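Uncharacterized protein lp_2664 (Lactobacillus plantarum WCFS1, PDB 2PJQ) is of unknown function but belongs to the HD-domain family, so it may act as a metal-dependent phosphohydrolase. Local coordinates at residues Glu150-Met163 and Gln171-Leu183. Numbering follows the deposited sequence.
Sequences EKIYDPAIAPREHM and QPGTAINHFYEKL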
loop_
_atom_site.group_PDB
_atom_site.type_symbol
_atom_site.label_atom_id
_atom_site.label_comp_id
_atom_site.label_asym_id
_atom_site.label_seq_id
_atom_site.Cartn_x
_atom_site.Cartn_y
_atom_site.Cartn_z
ATOM N N GLU B 150 -3.568 -7.619 -5.763
ATOM C CA GLU B 150 -2.674 -7.477 -6.903
ATOM C C GLU B 150 -1.240 -7.812 -6.519
ATOM O O GLU B 150 -0.911 -7.901 -5.346
ATOM C CB GLU B 150 -2.743 -6.033 -7.374
ATOM C CG GLU B 150 -2.606 -5.784 -8.850
ATOM C CD GLU B 150 -2.709 -4.303 -9.146
ATOM O OE1 GLU B 150 -1.756 -3.573 -8.793
ATOM O OE2 GLU B 150 -3.744 -3.869 -9.704
ATOM N N LYS B 151 -0.386 -7.981 -7.517
ATOM C CA LYS B 151 1.022 -8.285 -7.283
ATOM C C LYS B 151 1.837 -6.976 -7.209
ATOM O O LYS B 151 1.604 -6.038 -7.980
ATOM C CB LYS B 151 1.526 -9.169 -8.417
ATOM C CG LYS B 151 2.860 -9.846 -8.168
ATOM C CD LYS B 151 3.228 -10.714 -9.362
ATOM C CE LYS B 151 2.160 -11.772 -9.628
ATOM N NZ LYS B 151 2.384 -12.458 -10.929
ATOM N N ILE B 152 2.805 -6.908 -6.302
ATOM C CA ILE B 152 3.577 -5.680 -6.165
ATOM C C ILE B 152 4.608 -5.455 -7.253
ATOM O O ILE B 152 4.795 -4.328 -7.702
ATOM C CB ILE B 152 4.318 -5.607 -4.804
ATOM C CG1 ILE B 152 3.357 -5.920 -3.660
ATOM C CG2 ILE B 152 4.880 -4.198 -4.592
ATOM C CD1 ILE B 152 4.032 -6.050 -2.309
ATOM N N TYR B 153 5.273 -6.522 -7.676
ATOM C CA TYR B 153 6.317 -6.420 -8.685
ATOM C C TYR B 153 6.654 -7.799 -9.225
ATOM O O TYR B 153 6.410 -8.800 -8.560
ATOM C CB TYR B 153 7.555 -5.805 -8.044
ATOM C CG TYR B 153 8.737 -5.640 -8.961
ATOM C CD1 TYR B 153 8.660 -4.827 -10.086
ATOM C CD2 TYR B 153 9.949 -6.259 -8.673
ATOM C CE1 TYR B 153 9.762 -4.625 -10.900
ATOM C CE2 TYR B 153 11.059 -6.067 -9.479
ATOM C CZ TYR B 153 10.960 -5.245 -10.593
ATOM O OH TYR B 153 12.066 -5.035 -11.388
ATOM N N ASP B 154 7.221 -7.853 -10.427
ATOM C CA ASP B 154 7.591 -9.124 -11.058
ATOM C C ASP B 154 8.589 -8.779 -12.162
ATOM O O ASP B 154 8.190 -8.531 -13.293
ATOM C CB ASP B 154 6.342 -9.785 -11.671
ATOM C CG ASP B 154 6.507 -11.293 -11.912
ATOM O OD1 ASP B 154 7.591 -11.728 -12.358
ATOM O OD2 ASP B 154 5.533 -12.045 -11.670
ATOM N N PRO B 155 9.898 -8.754 -11.852
ATOM C CA PRO B 155 10.892 -8.420 -12.883
ATOM C C PRO B 155 10.639 -9.081 -14.231
ATOM O O PRO B 155 11.026 -8.557 -15.277
ATOM C CB PRO B 155 12.221 -8.847 -12.247
ATOM C CG PRO B 155 11.827 -9.799 -11.163
ATOM C CD PRO B 155 10.565 -9.197 -10.620
ATOM N N ALA B 156 9.972 -10.227 -14.190
ATOM C CA ALA B 156 9.652 -10.989 -15.384
ATOM C C ALA B 156 8.603 -10.237 -16.187
ATOM O O ALA B 156 8.648 -10.197 -17.417
ATOM C CB ALA B 156 9.132 -12.357 -14.989
ATOM N N ILE B 157 7.655 -9.643 -15.475
ATOM C CA ILE B 157 6.596 -8.877 -16.105
ATOM C C ILE B 157 7.070 -7.441 -16.253
ATOM O O ILE B 157 7.482 -6.810 -15.281
ATOM C CB ILE B 157 5.334 -8.880 -15.254
ATOM C CG1 ILE B 157 5.037 -10.301 -14.791
ATOM C CG2 ILE B 157 4.178 -8.310 -16.049
ATOM C CD1 ILE B 157 3.813 -10.423 -13.906
ATOM N N ALA B 158 7.021 -6.927 -17.473
ATOM C CA ALA B 158 7.448 -5.560 -17.711
ATOM C C ALA B 158 6.229 -4.724 -18.049
ATOM O O ALA B 158 5.240 -5.233 -18.576
ATOM C CB ALA B 158 8.469 -5.503 -18.848
ATOM N N PRO B 159 6.284 -3.426 -17.737
ATOM C CA PRO B 159 5.193 -2.484 -17.991
ATOM C C PRO B 159 4.701 -2.420 -19.427
ATOM O O PRO B 159 5.481 -2.182 -20.352
ATOM C CB PRO B 159 5.766 -1.153 -17.501
ATOM C CG PRO B 159 7.250 -1.346 -17.600
ATOM C CD PRO B 159 7.431 -2.744 -17.119
ATOM N N ARG B 160 3.397 -2.641 -19.594
ATOM C CA ARG B 160 2.755 -2.603 -20.898
ATOM C C ARG B 160 3.061 -1.249 -21.508
ATOM O O ARG B 160 3.500 -0.341 -20.810
ATOM C CB ARG B 160 1.244 -2.781 -20.755
ATOM C CG ARG B 160 0.832 -4.132 -20.192
ATOM C CD ARG B 160 0.165 -4.014 -18.831
ATOM N NE ARG B 160 -1.283 -4.174 -18.918
ATOM C CZ ARG B 160 -2.112 -4.059 -17.883
ATOM N NH1 ARG B 160 -1.639 -3.779 -16.673
ATOM N NH2 ARG B 160 -3.414 -4.218 -18.055
ATOM N N GLU B 161 2.838 -1.107 -22.808
ATOM C CA GLU B 161 3.124 0.162 -23.466
ATOM C C GLU B 161 2.005 0.635 -24.373
ATOM O O GLU B 161 1.763 1.837 -24.477
ATOM C CB GLU B 161 4.433 0.066 -24.261
ATOM C CG GLU B 161 5.679 -0.078 -23.391
ATOM C CD GLU B 161 5.978 1.168 -22.565
ATOM O OE1 GLU B 161 6.406 2.189 -23.146
ATOM O OE2 GLU B 161 5.784 1.126 -21.331
ATOM N N HIS B 162 1.326 -0.300 -25.031
ATOM C CA HIS B 162 0.228 0.066 -25.920
ATOM C C HIS B 162 -1.115 -0.470 -25.429
ATOM O O HIS B 162 -1.893 -1.033 -26.198
ATOM C CB HIS B 162 0.504 -0.420 -27.355
ATOM C CG HIS B 162 1.722 -1.288 -27.496
ATOM N ND1 HIS B 162 1.741 -2.617 -27.128
ATOM C CD2 HIS B 162 2.951 -1.023 -28.006
ATOM C CE1 HIS B 162 2.924 -3.134 -27.407
ATOM N NE2 HIS B 162 3.677 -2.188 -27.940
HETATM N N MSE B 163 -1.383 -0.265 -24.144
HETATM C CA MSE B 163 -2.614 -0.732 -23.515
HETATM C C MSE B 163 -3.900 -0.282 -24.198
HETATM O O MSE B 163 -3.916 0.694 -24.947
HETATM C CB MSE B 163 -2.656 -0.279 -22.060
HETATM C CG MSE B 163 -1.484 -0.732 -21.221
HETATM SE SE MSE B 163 -1.559 0.077 -19.467
HETATM C CE MSE B 163 -2.749 -1.169 -18.621
ATOM N N GLN B 171 -7.172 -6.821 -17.503
ATOM C CA GLN B 171 -5.879 -7.445 -17.236
ATOM C C GLN B 171 -5.053 -6.733 -16.160
ATOM O O GLN B 171 -4.480 -5.673 -16.406
ATOM C CB GLN B 171 -5.077 -7.533 -18.534
ATOM C CG GLN B 171 -3.638 -7.969 -18.341
ATOM C CD GLN B 171 -2.989 -8.392 -19.636
ATOM O OE1 GLN B 171 -2.969 -7.639 -20.609
ATOM N NE2 GLN B 171 -2.452 -9.608 -19.659
ATOM N N PRO B 172 -4.976 -7.318 -14.953
ATOM C CA PRO B 172 -4.230 -6.766 -13.817
ATOM C C PRO B 172 -2.720 -6.748 -14.037
ATOM O O PRO B 172 -2.146 -7.714 -14.549
ATOM C CB PRO B 172 -4.617 -7.693 -12.664
ATOM C CG PRO B 172 -5.966 -8.203 -13.071
ATOM C CD PRO B 172 -5.751 -8.493 -14.529
ATOM N N GLY B 173 -2.084 -5.648 -13.650
ATOM C CA GLY B 173 -0.646 -5.542 -13.801
ATOM C C GLY B 173 -0.008 -5.588 -12.432
ATOM O O GLY B 173 -0.649 -5.996 -11.469
ATOM N N THR B 174 1.250 -5.187 -12.327
ATOM C CA THR B 174 1.891 -5.180 -11.021
ATOM C C THR B 174 1.799 -3.757 -10.465
ATOM O O THR B 174 1.629 -2.792 -11.215
ATOM C CB THR B 174 3.362 -5.604 -11.113
ATOM O OG1 THR B 174 4.123 -4.568 -11.743
ATOM C CG2 THR B 174 3.489 -6.874 -11.925
ATOM N N ALA B 175 1.902 -3.629 -9.150
ATOM C CA ALA B 175 1.807 -2.331 -8.512
ATOM C C ALA B 175 2.846 -1.366 -9.047
ATOM O O ALA B 175 2.536 -0.221 -9.364
ATOM C CB ALA B 175 1.969 -2.489 -7.028
ATOM N N ILE B 176 4.089 -1.817 -9.136
ATOM C CA ILE B 176 5.144 -0.955 -9.638
ATOM C C ILE B 176 4.837 -0.528 -11.069
ATOM O O ILE B 176 4.931 0.654 -11.395
ATOM C CB ILE B 176 6.523 -1.661 -9.609
ATOM C CG1 ILE B 176 6.947 -1.944 -8.163
ATOM C CG2 ILE B 176 7.573 -0.782 -10.285
ATOM C CD1 ILE B 176 7.334 -0.705 -7.364
ATOM N N ASN B 177 4.459 -1.476 -11.921
ATOM C CA ASN B 177 4.163 -1.159 -13.313
ATOM C C ASN B 177 3.154 -0.016 -13.478
ATOM O O ASN B 177 3.118 0.660 -14.515
ATOM C CB ASN B 177 3.646 -2.400 -14.052
ATOM C CG ASN B 177 4.720 -3.463 -14.269
ATOM O OD1 ASN B 177 5.926 -3.188 -14.234
ATOM N ND2 ASN B 177 4.279 -4.687 -14.517
ATOM N N HIS B 178 2.339 0.206 -12.452
ATOM C CA HIS B 178 1.342 1.261 -12.504
ATOM C C HIS B 178 1.978 2.641 -12.578
ATOM O O HIS B 178 1.444 3.534 -13.229
ATOM C CB HIS B 178 0.401 1.172 -11.300
ATOM C CG HIS B 178 -0.902 1.870 -11.518
ATOM N ND1 HIS B 178 -1.594 1.785 -12.710
ATOM C CD2 HIS B 178 -1.628 2.685 -10.719
ATOM C CE1 HIS B 178 -2.687 2.521 -12.634
ATOM N NE2 HIS B 178 -2.732 3.079 -11.437
ATOM N N PHE B 179 3.112 2.827 -11.907
ATOM C CA PHE B 179 3.784 4.120 -11.960
ATOM C C PHE B 179 4.248 4.311 -13.394
ATOM O O PHE B 179 3.949 5.319 -14.019
ATOM C CB PHE B 179 4.982 4.178 -11.004
ATOM C CG PHE B 179 4.601 4.144 -9.557
ATOM C CD1 PHE B 179 4.226 2.956 -8.952
ATOM C CD2 PHE B 179 4.557 5.302 -8.813
ATOM C CE1 PHE B 179 3.811 2.926 -7.618
ATOM C CE2 PHE B 179 4.139 5.280 -7.478
ATOM C CZ PHE B 179 3.767 4.089 -6.887
ATOM N N TYR B 180 4.954 3.318 -13.919
ATOM C CA TYR B 180 5.448 3.384 -15.286
ATOM C C TYR B 180 4.308 3.535 -16.272
ATOM O O TYR B 180 4.341 4.411 -17.134
ATOM C CB TYR B 180 6.249 2.125 -15.631
ATOM C CG TYR B 180 7.637 2.096 -15.029
ATOM C CD1 TYR B 180 8.563 3.094 -15.328
ATOM C CD2 TYR B 180 8.011 1.095 -14.121
ATOM C CE1 TYR B 180 9.824 3.107 -14.736
ATOM C CE2 TYR B 180 9.274 1.098 -13.523
ATOM C CZ TYR B 180 10.169 2.111 -13.831
ATOM O OH TYR B 180 11.386 2.169 -13.196
ATOM N N GLU B 181 3.302 2.676 -16.129
ATOM C CA GLU B 181 2.134 2.656 -17.009
ATOM C C GLU B 181 1.182 3.844 -16.917
ATOM O O GLU B 181 0.502 4.178 -17.895
ATOM C CB GLU B 181 1.327 1.379 -16.757
ATOM C CG GLU B 181 2.037 0.117 -17.173
ATOM C CD GLU B 181 1.283 -1.134 -16.793
ATOM O OE1 GLU B 181 0.037 -1.152 -16.904
ATOM O OE2 GLU B 181 1.942 -2.115 -16.397
ATOM N N LYS B 182 1.119 4.471 -15.741
ATOM C CA LYS B 182 0.201 5.579 -15.533
ATOM C C LYS B 182 0.748 6.748 -14.729
ATOM O O LYS B 182 1.190 7.734 -15.302
ATOM C CB LYS B 182 -1.091 5.055 -14.885
ATOM C CG LYS B 182 -2.155 6.130 -14.632
ATOM C CD LYS B 182 -3.563 5.560 -14.548
ATOM C CE LYS B 182 -4.555 6.614 -14.096
ATOM N NZ LYS B 182 -4.695 6.656 -12.601
ATOM N N LEU B 183 0.711 6.633 -13.407
ATOM C CA LEU B 183 1.168 7.683 -12.488
ATOM C C LEU B 183 2.351 8.583 -12.887
ATOM O O LEU B 183 2.356 9.773 -12.561
ATOM C CB LEU B 183 1.455 7.055 -11.126
ATOM C CG LEU B 183 0.321 6.131 -10.675
ATOM C CD1 LEU B 183 0.581 5.623 -9.255
ATOM C CD2 LEU B 183 -1.000 6.892 -10.762
#
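Ala175 N donates to Lys151 O at 2.7 Å, in the plane of that carbonyl, and Ile176 N follows by reaching Ile152 O at 3.0 Å with the donor tilted from the carbonyl plane. The pair illustrates how the bare amides in the first turn of a helix can be met by a loop folding across them: two successive loop carbonyls take up two successive N-H groups. The next amide, Asn177 N, appears to be capped instead by the side-chain oxygen of Thr174, the N-cap residue of helix 175-183, though the place of that OG1 is less certain because it is crowded in the model; CG2 of the threonine lies near Ile157 CD1. The ring of Tyr153 crosses Ile176 obliquely, CD1 lying 3.8 Å from Ile176 CB, and it also meets Trp217 of helix 204-219 edge-to-face. In this all-helical HD-domain protein the loop thus ties the end of helix 134-148 to helix 175-183, and Glu150 O extends the link to Tyr143 OH of the second subunit.

Further along, Pro159 lies side by side with Tyr180, their CB atoms 3.8 Å apart, and its CD approaches Asn177 OD1. Arg160, bent at chi2 (115°) and chi3 (104°), swings its guanidinium back to the helix, where NH1 forms a salt bridge with Glu181 OE1 at 3.1 Å. The two charged planes stand 81° apart, and the salt bridge runs through that single pair of atoms. Glu181 reaches it with an extended chain, and selenomethionine Met163 carries its CE over one face of the guanidinium.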